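Local coordinates for protein cystathionine beta-lyases/cystathionine gamma-synthases (Corynebacterium glutamicum, PDB 5X5H) that probably catalyses the pyridoxal-phosphate-dependent joining of O-succinyl-L-homoserine and L-cysteine into L,L-cystathionine, with release of succinate, at residues Ile100-Asp105 / Tyr125-Thr130; Leu176-Thr181 / Leu193-Val198; Ser184-Gln189 / Thr253-Met258; Leu339-Ala344 / Leu362-Ile367. All blocks are in the same frame, centred on the assembly; numbering follows the deposited sequence.

Contact 1 of 4, residues Ile100-Asp105 / Tyr125-Thr130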
loop_
_atom_site.group_PDB
_atom_site.type_symbol
_atom_site.label_atom_id
_atom_site.label_comp_id
_atom_site.label_asym_id
_atom_site.label_seq_id
_atom_site.Cartn_x
_atom_site.Cartn_y
_atom_site.Cartn_z
ATOM N N ILE A 100 26.243 -0.898 -31.173
ATOM C CA ILE A 100 25.917 -2.038 -30.305
ATOM C C ILE A 100 25.990 -3.412 -31.030
ATOM O O ILE A 100 25.425 -3.482 -32.183
ATOM C CB ILE A 100 24.457 -1.953 -29.828
ATOM C CG1 ILE A 100 24.083 -0.642 -29.336
ATOM C CG2 ILE A 100 24.180 -3.073 -28.785
ATOM C CD1 ILE A 100 22.588 -0.503 -29.156
ATOM N N VAL A 101 26.535 -4.404 -30.419
ATOM C CA VAL A 101 26.422 -5.799 -30.846
ATOM C C VAL A 101 25.322 -6.417 -29.959
ATOM O O VAL A 101 25.439 -6.363 -28.699
ATOM C CB VAL A 101 27.722 -6.547 -30.728
ATOM C CG1 VAL A 101 27.548 -8.013 -31.131
ATOM C CG2 VAL A 101 28.794 -5.883 -31.610
ATOM N N LEU A 102 24.283 -6.988 -30.568
ATOM C CA LEU A 102 23.129 -7.600 -29.931
ATOM C C LEU A 102 22.970 -9.009 -30.410
ATOM O O LEU A 102 23.362 -9.352 -31.514
ATOM C CB LEU A 102 21.838 -6.793 -30.390
ATOM C CG LEU A 102 20.418 -7.197 -30.052
ATOM C CD1 LEU A 102 20.268 -6.807 -28.558
ATOM C CD2 LEU A 102 19.296 -6.589 -30.873
ATOM N N GLY A 103 22.392 -9.877 -29.569
ATOM C CA GLY A 103 22.111 -11.214 -29.980
ATOM C C GLY A 103 20.897 -11.390 -30.842
ATOM O O GLY A 103 20.107 -10.479 -31.089
ATOM N N ASN A 104 20.792 -12.647 -31.374
ATOM C CA ASN A 104 19.697 -13.043 -32.288
ATOM C C ASN A 104 18.519 -13.680 -31.628
ATOM O O ASN A 104 17.707 -14.359 -32.314
ATOM C CB ASN A 104 20.169 -13.966 -33.526
ATOM C CG ASN A 104 20.666 -15.328 -33.121
ATOM O OD1 ASN A 104 20.602 -15.758 -31.977
ATOM N ND2 ASN A 104 21.256 -16.008 -34.093
ATOM N N ASP A 105 18.464 -13.666 -30.300
ATOM C CA ASP A 105 17.285 -14.149 -29.580
ATOM C C ASP A 105 17.235 -13.303 -28.355
ATOM O O ASP A 105 18.232 -13.330 -27.575
ATOM C CB ASP A 105 17.352 -15.674 -29.224
ATOM C CG ASP A 105 15.922 -16.240 -28.809
ATOM O OD1 ASP A 105 14.985 -16.298 -29.673
ATOM O OD2 ASP A 105 15.678 -16.585 -27.657
ATOM N N TYR A 125 23.597 -0.677 -34.933
ATOM C CA TYR A 125 23.756 -1.963 -34.342
ATOM C C TYR A 125 23.980 -3.096 -35.343
ATOM O O TYR A 125 23.642 -2.950 -36.538
ATOM C CB TYR A 125 22.572 -2.272 -33.463
ATOM C CG TYR A 125 21.251 -2.598 -34.215
ATOM C CD1 TYR A 125 20.415 -1.618 -34.687
ATOM C CD2 TYR A 125 20.882 -3.892 -34.415
ATOM C CE1 TYR A 125 19.211 -1.922 -35.360
ATOM C CE2 TYR A 125 19.682 -4.181 -35.050
ATOM C CZ TYR A 125 18.894 -3.206 -35.533
ATOM O OH TYR A 125 17.733 -3.507 -36.137
ATOM N N THR A 126 24.443 -4.210 -34.791
ATOM C CA THR A 126 24.599 -5.460 -35.571
ATOM C C THR A 126 24.033 -6.595 -34.690
ATOM O O THR A 126 24.373 -6.708 -33.535
ATOM C CB THR A 126 26.049 -5.721 -35.897
ATOM O OG1 THR A 126 26.495 -4.661 -36.725
ATOM C CG2 THR A 126 26.285 -7.031 -36.702
ATOM N N VAL A 127 23.236 -7.501 -35.288
ATOM C CA VAL A 127 22.776 -8.713 -34.663
ATOM C C VAL A 127 23.673 -9.883 -35.000
ATOM O O VAL A 127 23.974 -10.010 -36.213
ATOM C CB VAL A 127 21.323 -9.052 -35.047
ATOM C CG1 VAL A 127 20.961 -10.505 -34.654
ATOM C CG2 VAL A 127 20.379 -7.982 -34.511
ATOM N N VAL A 128 24.011 -10.719 -34.025
ATOM C CA VAL A 128 24.844 -11.861 -34.185
ATOM C C VAL A 128 24.292 -13.015 -33.344
ATOM O O VAL A 128 23.444 -12.795 -32.486
ATOM C CB VAL A 128 26.303 -11.649 -33.759
ATOM C CG1 VAL A 128 26.924 -10.446 -34.485
ATOM C CG2 VAL A 128 26.458 -11.413 -32.270
ATOM N N ASP A 129 24.751 -14.178 -33.591
ATOM C CA ASP A 129 24.529 -15.285 -32.666
ATOM C C ASP A 129 25.564 -15.248 -31.607
ATOM O O ASP A 129 26.703 -15.629 -31.770
ATOM C CB ASP A 129 24.498 -16.605 -33.464
ATOM C CG ASP A 129 24.267 -17.833 -32.569
ATOM O OD1 ASP A 129 24.113 -17.720 -31.320
ATOM O OD2 ASP A 129 24.212 -18.942 -33.182
ATOM N N THR A 130 25.181 -14.751 -30.398
ATOM C CA THR A 130 26.160 -14.621 -29.314
ATOM C C THR A 130 26.691 -15.879 -28.678
ATOM O O THR A 130 27.711 -15.857 -27.977
ATOM C CB THR A 130 25.773 -13.632 -28.164
ATOM O OG1 THR A 130 24.568 -14.103 -27.601
ATOM C CG2 THR A 130 25.486 -12.262 -28.662
HETATM O O HOH W 1 22.255 -14.931 -29.741
#
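Ile100 to Gly103 and Tyr125 to Val128 run side by side as parallel strands, with short axes 4.6 Å apart and 30° between their directions. They belong to a beta-alpha-beta unit whose helix 108-118 links them at the end of the seven-stranded sheet. Strand 124-128 is the outermost strand there. Three backbone hydrogen bonds join the pair: Thr126 N to Ile100 O (2.9 Å), Leu102 N to Thr126 O (3.0 Å) and Val128 N to Leu102 O (2.9 Å). The face that carries Ile100, Leu102, Tyr125 and Val127 packs under helix 108-118. On it Leu102 and Val127 lie alongside each other, pointing the same way, and Leu102 CD2 meets Val127 CG2 at 4.0 Å. The Tyr125 ring has Val127 CG2 at its edge, and its hydroxyl is hydrogen-bonded to Asp115 of that helix. Val101 lies on the opposite face. Its CG1 sits anti to the backbone N (chi1 178°) and touches Val128 CG2 at 3.7 Å; Val128 also packs on helix 133-139. Further along, Asn104 ND2 comes to 3.4 Å from Asp129 CB. The amide and carboxylate planes are 31° apart, and Asp129 OD1 is hydrogen-bonded to Ser131 N. Gly103 O is buried without a polar partner. One water accepts from both Asn104 N and Thr130 N, the latter at 3.0 Å.

Contact 2 of 4, residues Leu176-Thr181 / Leu193-Val198. With PLP (pyridoxal-5'-phosphate), chain B.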
loop_
_atom_site.group_PDB
_atom_site.type_symbol
_atom_site.label_atom_id
_atom_site.label_comp_id
_atom_site.label_asym_id
_atom_site.label_seq_id
_atom_site.Cartn_x
_atom_site.Cartn_y
_atom_site.Cartn_z
ATOM N N LEU A 176 30.574 -5.095 -21.892
ATOM C CA LEU A 176 29.640 -6.209 -21.874
ATOM C C LEU A 176 28.596 -5.967 -20.780
ATOM O O LEU A 176 28.990 -5.874 -19.584
ATOM C CB LEU A 176 30.318 -7.505 -21.660
ATOM C CG LEU A 176 29.495 -8.746 -21.424
ATOM C CD1 LEU A 176 28.535 -8.998 -22.601
ATOM C CD2 LEU A 176 30.348 -9.931 -21.020
ATOM N N VAL A 177 27.344 -5.955 -21.194
ATOM C CA VAL A 177 26.215 -5.920 -20.252
ATOM C C VAL A 177 25.448 -7.217 -20.448
ATOM O O VAL A 177 25.114 -7.614 -21.547
ATOM C CB VAL A 177 25.325 -4.741 -20.403
ATOM C CG1 VAL A 177 24.072 -4.856 -19.478
ATOM C CG2 VAL A 177 26.132 -3.445 -20.207
ATOM N N VAL A 178 25.192 -7.890 -19.296
ATOM C CA VAL A 178 24.371 -9.121 -19.276
ATOM C C VAL A 178 23.009 -8.790 -18.670
ATOM O O VAL A 178 22.956 -8.294 -17.520
ATOM C CB VAL A 178 25.038 -10.311 -18.598
ATOM C CG1 VAL A 178 24.154 -11.456 -18.505
ATOM C CG2 VAL A 178 26.358 -10.671 -19.325
ATOM N N ASP A 179 21.962 -9.105 -19.394
ATOM C CA ASP A 179 20.582 -9.112 -18.870
ATOM C C ASP A 179 20.404 -10.472 -18.206
ATOM O O ASP A 179 20.334 -11.503 -18.886
ATOM C CB ASP A 179 19.621 -8.817 -19.970
ATOM C CG ASP A 179 18.149 -8.898 -19.550
ATOM O OD1 ASP A 179 17.840 -9.475 -18.468
ATOM O OD2 ASP A 179 17.285 -8.443 -20.390
ATOM N N ASN A 180 20.451 -10.451 -16.860
ATOM C CA ASN A 180 20.422 -11.655 -15.999
ATOM C C ASN A 180 19.043 -11.957 -15.454
ATOM O O ASN A 180 18.936 -12.679 -14.448
ATOM C CB ASN A 180 21.464 -11.488 -14.883
ATOM C CG ASN A 180 21.881 -12.728 -14.221
ATOM O OD1 ASN A 180 22.021 -13.756 -14.886
ATOM N ND2 ASN A 180 22.058 -12.725 -12.893
ATOM N N THR A 181 17.989 -11.462 -16.099
ATOM C CA THR A 181 16.622 -11.611 -15.632
ATOM C C THR A 181 16.266 -13.069 -15.433
ATOM O O THR A 181 15.709 -13.436 -14.388
ATOM C CB THR A 181 15.644 -10.918 -16.565
ATOM O OG1 THR A 181 15.908 -9.491 -16.626
ATOM C CG2 THR A 181 14.234 -11.133 -16.218
ATOM N N LEU A 193 32.201 -13.113 -13.944
ATOM C CA LEU A 193 32.746 -13.703 -15.173
ATOM C C LEU A 193 33.190 -12.631 -16.102
ATOM O O LEU A 193 33.484 -12.926 -17.252
ATOM C CB LEU A 193 31.697 -14.594 -15.769
ATOM C CG LEU A 193 31.096 -15.720 -14.982
ATOM C CD1 LEU A 193 29.888 -16.364 -15.652
ATOM C CD2 LEU A 193 32.143 -16.744 -14.652
ATOM N N GLY A 194 33.207 -11.356 -15.708
ATOM C CA GLY A 194 33.718 -10.326 -16.472
ATOM C C GLY A 194 32.812 -9.335 -17.116
ATOM O O GLY A 194 33.216 -8.367 -17.775
ATOM N N ALA A 195 31.479 -9.484 -16.915
ATOM C CA ALA A 195 30.598 -8.465 -17.376
ATOM C C ALA A 195 30.853 -7.095 -16.685
ATOM O O ALA A 195 31.259 -7.079 -15.512
ATOM C CB ALA A 195 29.163 -8.897 -17.038
ATOM N N HIS A 196 30.625 -6.013 -17.372
ATOM C CA HIS A 196 30.810 -4.646 -16.827
ATOM C C HIS A 196 29.614 -4.207 -15.980
ATOM O O HIS A 196 29.777 -3.450 -14.989
ATOM C CB HIS A 196 31.140 -3.616 -17.882
ATOM C CG HIS A 196 32.409 -3.925 -18.603
ATOM N ND1 HIS A 196 32.467 -4.718 -19.737
ATOM C CD2 HIS A 196 33.686 -3.520 -18.343
ATOM C CE1 HIS A 196 33.750 -4.822 -20.124
ATOM N NE2 HIS A 196 34.496 -4.085 -19.305
ATOM N N ALA A 197 28.429 -4.610 -16.393
ATOM C CA ALA A 197 27.211 -4.285 -15.668
ATOM C C ALA A 197 26.230 -5.448 -15.902
ATOM O O ALA A 197 26.319 -6.219 -16.834
ATOM C CB ALA A 197 26.626 -2.959 -16.088
ATOM N N VAL A 198 25.239 -5.500 -14.993
ATOM C CA VAL A 198 24.173 -6.513 -15.041
ATOM C C VAL A 198 22.856 -5.795 -14.935
ATOM O O VAL A 198 22.707 -4.917 -14.077
ATOM C CB VAL A 198 24.310 -7.603 -13.969
ATOM C CG1 VAL A 198 23.119 -8.504 -13.899
ATOM C CG2 VAL A 198 25.566 -8.424 -14.233
HETATM N N1 PLP B . 14.595 -8.480 -20.197
HETATM C C2 PLP B . 14.032 -9.668 -20.169
HETATM C C2A PLP B . 14.928 -10.845 -20.362
HETATM C C3 PLP B . 12.734 -9.793 -19.802
HETATM O O3 PLP B . 12.099 -11.012 -19.723
HETATM C C4 PLP B . 11.934 -8.670 -19.529
HETATM C C4A PLP B . 10.518 -8.841 -19.154
HETATM C C5 PLP B . 12.501 -7.389 -19.726
HETATM C C6 PLP B . 13.847 -7.365 -20.045
HETATM C C5A PLP B . 11.724 -6.081 -19.591
HETATM O O4P PLP B . 11.405 -5.788 -18.188
HETATM P P PLP B . 10.082 -4.997 -17.818
HETATM O O1P PLP B . 8.911 -5.790 -18.365
HETATM O O2P PLP B . 10.228 -4.976 -16.309
HETATM O O3P PLP B . 10.190 -3.593 -18.418
#
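Leu176 and His196 meet through both backbone and ring. Among the polar contacts, Leu176 N donates to His196 ND1 (2.9 Å), lying 24° out of the imidazole plane. Leu176 O takes His196 N at 2.8 Å and, more weakly, Ala197 N. The backbone of Leu176 is thus gripped on its N-H and its carbonyl by His196 and Ala197. Further on, the pairing becomes regular and parallel, Val177 beside Ala197 and Val178 beside Val198. Here Val178 N donates to Ala197 O (3.2 Å).

The apolar contacts are small and close. Ala195 CB reaches Val178 CG2 at 4.0 Å, and Val177 CG2 lies near Ala197 CB. Val198 CG1, anti to its backbone N (chi1 171°), points to Asn180 CB at 3.6 Å. The amide of Asn180 is turned to other partners, Glu71 and Gln188.

At the C-terminal end of the strand, Asp179 opens an Asx turn. Its OD1 accepts from Thr181 N and from Thr181 OG1, the latter at 2.7 Å, and this double hold fixes the carboxylate. OD2 of Asp179 then faces N1 of the cofactor PLP at 2.7 Å. An aspartate in this place is a hallmark of fold-type I PLP enzymes. Thr181 CB lies beside the C2A methyl of PLP.

The two segments belong to the beta-alpha-beta unit of strand 175-179, helix 184-187 and strand 197-201. Strand 144-150 flanks strand 175-179 on its other edge, and helix 162-167 packs on Leu176.

Contact 3 of 4, residues Ser184-Gln189 / Thr253-Met258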
loop_
_atom_site.group_PDB
_atom_site.type_symbol
_atom_site.label_atom_id
_atom_site.label_comp_id
_atom_site.label_asym_id
_atom_site.label_seq_id
_atom_site.Cartn_x
_atom_site.Cartn_y
_atom_site.Cartn_z
ATOM N N SER A 184 18.454 -15.022 -12.733
ATOM C CA SER A 184 18.464 -14.351 -11.408
ATOM C C SER A 184 19.826 -14.395 -10.828
ATOM O O SER A 184 20.646 -15.276 -11.151
ATOM C CB SER A 184 17.383 -14.881 -10.474
ATOM O OG SER A 184 17.890 -15.963 -9.674
ATOM N N PRO A 185 20.061 -13.583 -9.796
ATOM C CA PRO A 185 21.336 -13.650 -9.156
ATOM C C PRO A 185 21.614 -14.938 -8.391
ATOM O O PRO A 185 22.753 -15.295 -8.124
ATOM C CB PRO A 185 21.329 -12.451 -8.167
ATOM C CG PRO A 185 20.247 -11.547 -8.633
ATOM C CD PRO A 185 19.226 -12.487 -9.262
ATOM N N TYR A 186 20.572 -15.708 -8.062
ATOM C CA TYR A 186 20.717 -16.981 -7.357
ATOM C C TYR A 186 21.385 -18.033 -8.225
ATOM O O TYR A 186 22.096 -18.897 -7.742
ATOM C CB TYR A 186 19.358 -17.494 -6.933
ATOM C CG TYR A 186 19.407 -18.768 -6.120
ATOM C CD1 TYR A 186 20.132 -18.782 -4.927
ATOM C CD2 TYR A 186 18.759 -19.902 -6.501
ATOM C CE1 TYR A 186 20.154 -19.936 -4.131
ATOM C CE2 TYR A 186 18.794 -21.037 -5.746
ATOM C CZ TYR A 186 19.437 -21.008 -4.549
ATOM O OH TYR A 186 19.457 -22.217 -3.776
ATOM N N LEU A 187 21.180 -17.941 -9.552
ATOM C CA LEU A 187 21.741 -18.982 -10.481
ATOM C C LEU A 187 22.958 -18.516 -11.200
ATOM O O LEU A 187 23.762 -19.373 -11.664
ATOM C CB LEU A 187 20.683 -19.459 -11.458
ATOM C CG LEU A 187 19.402 -20.030 -10.794
ATOM C CD1 LEU A 187 18.482 -20.536 -11.930
ATOM C CD2 LEU A 187 19.710 -21.120 -9.811
ATOM N N GLN A 188 23.173 -17.239 -11.380
ATOM C CA GLN A 188 24.253 -16.793 -12.231
ATOM C C GLN A 188 24.701 -15.384 -11.856
ATOM O O GLN A 188 23.857 -14.534 -11.506
ATOM C CB GLN A 188 23.768 -16.748 -13.669
ATOM C CG GLN A 188 24.772 -16.350 -14.770
ATOM C CD GLN A 188 24.187 -16.554 -16.180
ATOM O OE1 GLN A 188 24.524 -17.571 -16.857
ATOM N NE2 GLN A 188 23.286 -15.718 -16.606
ATOM N N GLN A 189 26.020 -15.122 -11.796
ATOM C CA GLN A 189 26.548 -13.855 -11.356
ATOM C C GLN A 189 27.523 -13.331 -12.417
ATOM O O GLN A 189 28.738 -13.529 -12.313
ATOM C CB GLN A 189 27.174 -13.960 -9.956
ATOM C CG GLN A 189 26.210 -14.380 -8.880
ATOM C CD GLN A 189 26.847 -14.665 -7.567
ATOM O OE1 GLN A 189 27.761 -15.495 -7.501
ATOM N NE2 GLN A 189 26.319 -14.086 -6.487
ATOM N N THR A 253 12.496 -14.399 -0.450
ATOM C CA THR A 253 12.243 -15.826 -0.721
ATOM C C THR A 253 12.828 -16.292 -2.082
ATOM O O THR A 253 12.495 -17.387 -2.497
ATOM C CB THR A 253 10.741 -16.160 -0.679
ATOM O OG1 THR A 253 9.970 -15.347 -1.582
ATOM C CG2 THR A 253 10.227 -16.004 0.727
ATOM N N LEU A 254 13.707 -15.514 -2.694
ATOM C CA LEU A 254 14.229 -15.901 -4.017
ATOM C C LEU A 254 14.878 -17.272 -4.029
ATOM O O LEU A 254 14.551 -18.092 -4.905
ATOM C CB LEU A 254 15.140 -14.828 -4.578
ATOM C CG LEU A 254 15.778 -15.175 -5.949
ATOM C CD1 LEU A 254 14.754 -15.376 -7.051
ATOM C CD2 LEU A 254 16.736 -14.075 -6.369
ATOM N N ALA A 255 15.752 -17.522 -3.079
ATOM C CA ALA A 255 16.418 -18.840 -3.104
ATOM C C ALA A 255 15.454 -19.944 -2.984
ATOM O O ALA A 255 15.502 -20.967 -3.705
ATOM C CB ALA A 255 17.446 -18.964 -2.016
ATOM N N VAL A 256 14.499 -19.926 -2.032
ATOM C CA VAL A 256 13.550 -21.021 -1.827
ATOM C C VAL A 256 12.582 -21.154 -3.003
ATOM O O VAL A 256 12.171 -22.234 -3.366
ATOM C CB VAL A 256 12.823 -21.051 -0.452
ATOM C CG1 VAL A 256 13.894 -21.284 0.644
ATOM C CG2 VAL A 256 12.025 -19.794 -0.218
ATOM N N ARG A 257 12.187 -20.008 -3.593
ATOM C CA ARG A 257 11.378 -20.062 -4.782
ATOM C C ARG A 257 12.159 -20.696 -5.917
ATOM O O ARG A 257 11.610 -21.606 -6.567
ATOM C CB ARG A 257 10.867 -18.678 -5.162
ATOM C CG ARG A 257 9.785 -18.145 -4.206
ATOM C CD ARG A 257 9.226 -16.783 -4.644
ATOM N NE ARG A 257 10.147 -15.666 -4.510
ATOM C CZ ARG A 257 10.832 -15.055 -5.427
ATOM N NH1 ARG A 257 10.776 -15.469 -6.701
ATOM N NH2 ARG A 257 11.590 -14.021 -5.145
ATOM N N MET A 258 13.308 -20.139 -6.235
ATOM C CA MET A 258 14.048 -20.625 -7.420
ATOM C C MET A 258 14.394 -22.097 -7.285
ATOM O O MET A 258 14.360 -22.804 -8.307
ATOM C CB MET A 258 15.215 -19.737 -7.675
ATOM C CG MET A 258 15.927 -20.066 -9.006
ATOM S SD MET A 258 14.891 -19.927 -10.522
ATOM C CE MET A 258 15.302 -18.301 -11.095
#
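Tyr186 lays its ring over Ala255, in the first turn of helix 254-273. Ala255 CA stands 3.9 Å from the Tyr186 ring centroid and 6° off the ring normal, a CH-pi contact over the face. Ala255 CB is shifted toward the rim and touches Tyr186 CE1 at 3.6 Å. CG of Tyr186 is anti to its backbone N (chi1 -176°), which carries the ring out from the short, weakly bonded helix 184-187 to the long one. Met258 comes past this ring obliquely, the two side chains sliding in opposite directions, with Met258 CB 3.7 Å from Tyr186 CD2. The Met258 chain then bends. Its SD meets Leu187 CD1 at 3.9 Å, and its CE lies near Ser184 OG. Leu254 CD2 approaches Pro185 CD at 4.1 Å, the two side chains crossing at about a right angle. Ser184 OG accepts from Tyr186 N in an ST turn. Helix 254-273 also meets a neighbouring subunit through Val256. The contact is thus almost wholly apolar, with no polar bond between the segments, and rests on shape and dispersion. The polar tip of Tyr186 is held outside it, hydrogen-bonded to Asp259, which helps to fix the ring.

Contact 4 of 4, residues Leu339-Ala344 / Leu362-Ile367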
loop_
_atom_site.group_PDB
_atom_site.type_symbol
_atom_site.label_atom_id
_atom_site.label_comp_id
_atom_site.label_asym_id
_atom_site.label_seq_id
_atom_site.Cartn_x
_atom_site.Cartn_y
_atom_site.Cartn_z
ATOM N N LEU A 339 2.803 -19.833 -15.769
ATOM C CA LEU A 339 2.251 -19.108 -16.928
ATOM C C LEU A 339 2.751 -19.745 -18.199
ATOM O O LEU A 339 3.823 -20.300 -18.238
ATOM C CB LEU A 339 2.639 -17.614 -16.881
ATOM C CG LEU A 339 2.299 -16.780 -15.650
ATOM C CD1 LEU A 339 2.864 -15.340 -15.897
ATOM C CD2 LEU A 339 0.833 -16.756 -15.398
ATOM N N LEU A 340 1.977 -19.520 -19.264
ATOM C CA LEU A 340 2.503 -19.855 -20.598
ATOM C C LEU A 340 2.031 -18.822 -21.656
ATOM O O LEU A 340 1.061 -18.136 -21.419
ATOM C CB LEU A 340 2.221 -21.300 -21.063
ATOM C CG LEU A 340 0.810 -21.597 -21.534
ATOM C CD1 LEU A 340 0.745 -23.106 -21.883
ATOM C CD2 LEU A 340 -0.342 -21.345 -20.690
ATOM N N GLU A 341 2.782 -18.778 -22.746
ATOM C CA GLU A 341 2.418 -17.832 -23.820
ATOM C C GLU A 341 2.955 -18.346 -25.136
ATOM O O GLU A 341 3.714 -19.272 -25.206
ATOM C CB GLU A 341 2.941 -16.447 -23.513
ATOM C CG GLU A 341 4.457 -16.345 -23.516
ATOM C CD GLU A 341 5.080 -15.268 -24.389
ATOM O OE1 GLU A 341 4.396 -14.549 -25.051
ATOM O OE2 GLU A 341 6.324 -15.120 -24.349
ATOM N N HIS A 342 2.462 -17.745 -26.186
ATOM C CA HIS A 342 2.881 -18.001 -27.615
ATOM C C HIS A 342 3.758 -16.818 -28.113
ATOM O O HIS A 342 3.157 -15.732 -28.470
ATOM C CB HIS A 342 1.647 -18.138 -28.369
ATOM C CG HIS A 342 1.866 -18.500 -29.817
ATOM N ND1 HIS A 342 1.442 -17.687 -30.869
ATOM C CD2 HIS A 342 2.438 -19.615 -30.359
ATOM C CE1 HIS A 342 1.762 -18.310 -32.006
ATOM N NE2 HIS A 342 2.390 -19.462 -31.730
ATOM N N PRO A 343 5.055 -16.761 -28.010
ATOM C CA PRO A 343 5.858 -15.501 -28.273
ATOM C C PRO A 343 5.664 -14.857 -29.588
ATOM O O PRO A 343 5.627 -13.622 -29.635
ATOM C CB PRO A 343 7.311 -15.862 -27.976
ATOM C CG PRO A 343 7.191 -17.075 -27.089
ATOM C CD PRO A 343 5.927 -17.784 -27.452
ATOM N N ALA A 344 5.397 -15.632 -30.612
ATOM C CA ALA A 344 5.277 -15.020 -31.971
ATOM C C ALA A 344 4.140 -14.039 -32.045
ATOM O O ALA A 344 4.267 -13.051 -32.810
ATOM C CB ALA A 344 5.098 -16.143 -32.978
ATOM N N LEU A 362 6.189 -22.426 -31.329
ATOM C CA LEU A 362 6.912 -22.336 -30.026
ATOM C C LEU A 362 6.000 -21.784 -28.931
ATOM O O LEU A 362 5.303 -20.798 -29.142
ATOM C CB LEU A 362 8.182 -21.588 -30.129
ATOM C CG LEU A 362 9.097 -21.597 -28.880
ATOM C CD1 LEU A 362 10.501 -21.448 -29.200
ATOM C CD2 LEU A 362 8.657 -20.426 -27.942
ATOM N N VAL A 363 5.969 -22.505 -27.804
ATOM C CA VAL A 363 5.297 -22.035 -26.552
ATOM C C VAL A 363 6.344 -21.896 -25.489
ATOM O O VAL A 363 7.239 -22.715 -25.352
ATOM C CB VAL A 363 4.238 -23.028 -26.108
ATOM C CG1 VAL A 363 3.650 -22.683 -24.703
ATOM C CG2 VAL A 363 3.108 -23.075 -27.136
ATOM N N ARG A 364 6.262 -20.747 -24.739
ATOM C CA ARG A 364 7.193 -20.460 -23.655
ATOM C C ARG A 364 6.417 -20.654 -22.365
ATOM O O ARG A 364 5.288 -20.158 -22.196
ATOM C CB ARG A 364 7.705 -19.061 -23.719
ATOM C CG ARG A 364 8.749 -18.680 -22.670
ATOM C CD ARG A 364 9.053 -17.197 -22.594
ATOM N NE ARG A 364 7.999 -16.551 -21.858
ATOM C CZ ARG A 364 7.825 -15.245 -21.846
ATOM N NH1 ARG A 364 8.671 -14.451 -22.398
ATOM N NH2 ARG A 364 6.896 -14.726 -21.150
ATOM N N ILE A 365 7.020 -21.467 -21.472
ATOM C CA ILE A 365 6.375 -21.786 -20.205
ATOM C C ILE A 365 7.227 -21.332 -19.065
ATOM O O ILE A 365 8.424 -21.599 -18.989
ATOM C CB ILE A 365 6.130 -23.303 -20.012
ATOM C CG1 ILE A 365 5.423 -23.879 -21.295
ATOM C CG2 ILE A 365 5.298 -23.563 -18.810
ATOM C CD1 ILE A 365 5.355 -25.415 -21.221
ATOM N N SER A 366 6.597 -20.530 -18.156
ATOM C CA SER A 366 7.205 -20.142 -16.856
ATOM C C SER A 366 6.656 -21.115 -15.807
ATOM O O SER A 366 5.495 -20.995 -15.410
ATOM C CB SER A 366 6.873 -18.691 -16.570
ATOM O OG SER A 366 7.460 -18.338 -15.273
ATOM N N ILE A 367 7.472 -22.073 -15.367
ATOM C CA ILE A 367 7.088 -23.086 -14.442
ATOM C C ILE A 367 7.146 -22.445 -13.050
ATOM O O ILE A 367 8.232 -22.001 -12.686
ATOM C CB ILE A 367 7.965 -24.328 -14.535
ATOM C CG1 ILE A 367 7.852 -25.002 -15.944
ATOM C CG2 ILE A 367 7.657 -25.334 -13.437
ATOM C CD1 ILE A 367 6.552 -25.580 -16.200
HETATM O O HOH W 2 5.788 -18.614 -30.831
#
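Leu339-Glu341 and Leu362-Ser366 pair as antiparallel strands in the five-stranded sheet of the C-terminal domain of a fold-type I PLP enzyme. Leu339 pairs with Ser366 through two hydrogen bonds, Leu339 N to Ser366 O (3.0 Å) and Ser366 N to Leu339 O (2.8 Å). Glu341 and Arg364 form the second hydrogen-bonded pair, Glu341 N to Arg364 O (2.9 Å) and Arg364 N to Glu341 O (3.0 Å). Leu340 and Ile365 make the non-hydrogen-bonded pair between them. Leu340 and Val363 pack against helix 313-323, with Leu340 CD1 touching Val363 CG1.

On the other face Glu341 meets Arg364. CG of Glu341 lies between its backbone N and carbonyl carbon (chi1 66°), and the chain bends again at chi2. Glu341 OE2 is thereby brought above the centre of the guanidinium, 2.9 Å from Arg364 CZ. The carboxylate and guanidinium planes are 54° apart. Pro343 lies in the loop just past the strand, its CG packed crosswise against Leu362 CD2 at 3.8 Å. A water links this loop to the start of the second strand, accepting from Ala344 N and donating to Leu362 O at 2.8 Å.

The salt bridge is a matter of charge alone: Glu341 OE2 is 3.1 Å from Arg364 NH1, yet no N-H points at it. NH1 is hydrogen-bonded to Asn154 of the PLP pocket and NH2 weakly to Ser332. OE2 also accepts from Thr347. The carboxylate thus probably steadies the arginine from above its face while the guanidinium bonds toward the pocket.

Contacts 1 and 2 lie in the same seven-stranded sheet, with strand 144-150 between them and centres 15 Å apart. Contact 2 reaches the cofactor through Asp179 and Thr181. The side chain of Leu102 in contact 1 stays about 10 Å from PLP. Contacts 2 and 3 interleave along the chain: 184-189 falls between the two segments of contact 2. They also touch, Asn180 OD1 being probably hydrogen-bonded to Gln188 NE2 at 2.9 Å. The Ser184 side chain of contact 3 is about 11 Å from PLP. Contact 4 belongs to the other sheet, yet its nearest atoms are only about 7 Å from those of contacts 1 and 3. Its Arg364 side chain comes to about 6 Å from PLP. Contacts 2 and 4 thus bring residues of two different sheets to the pocket.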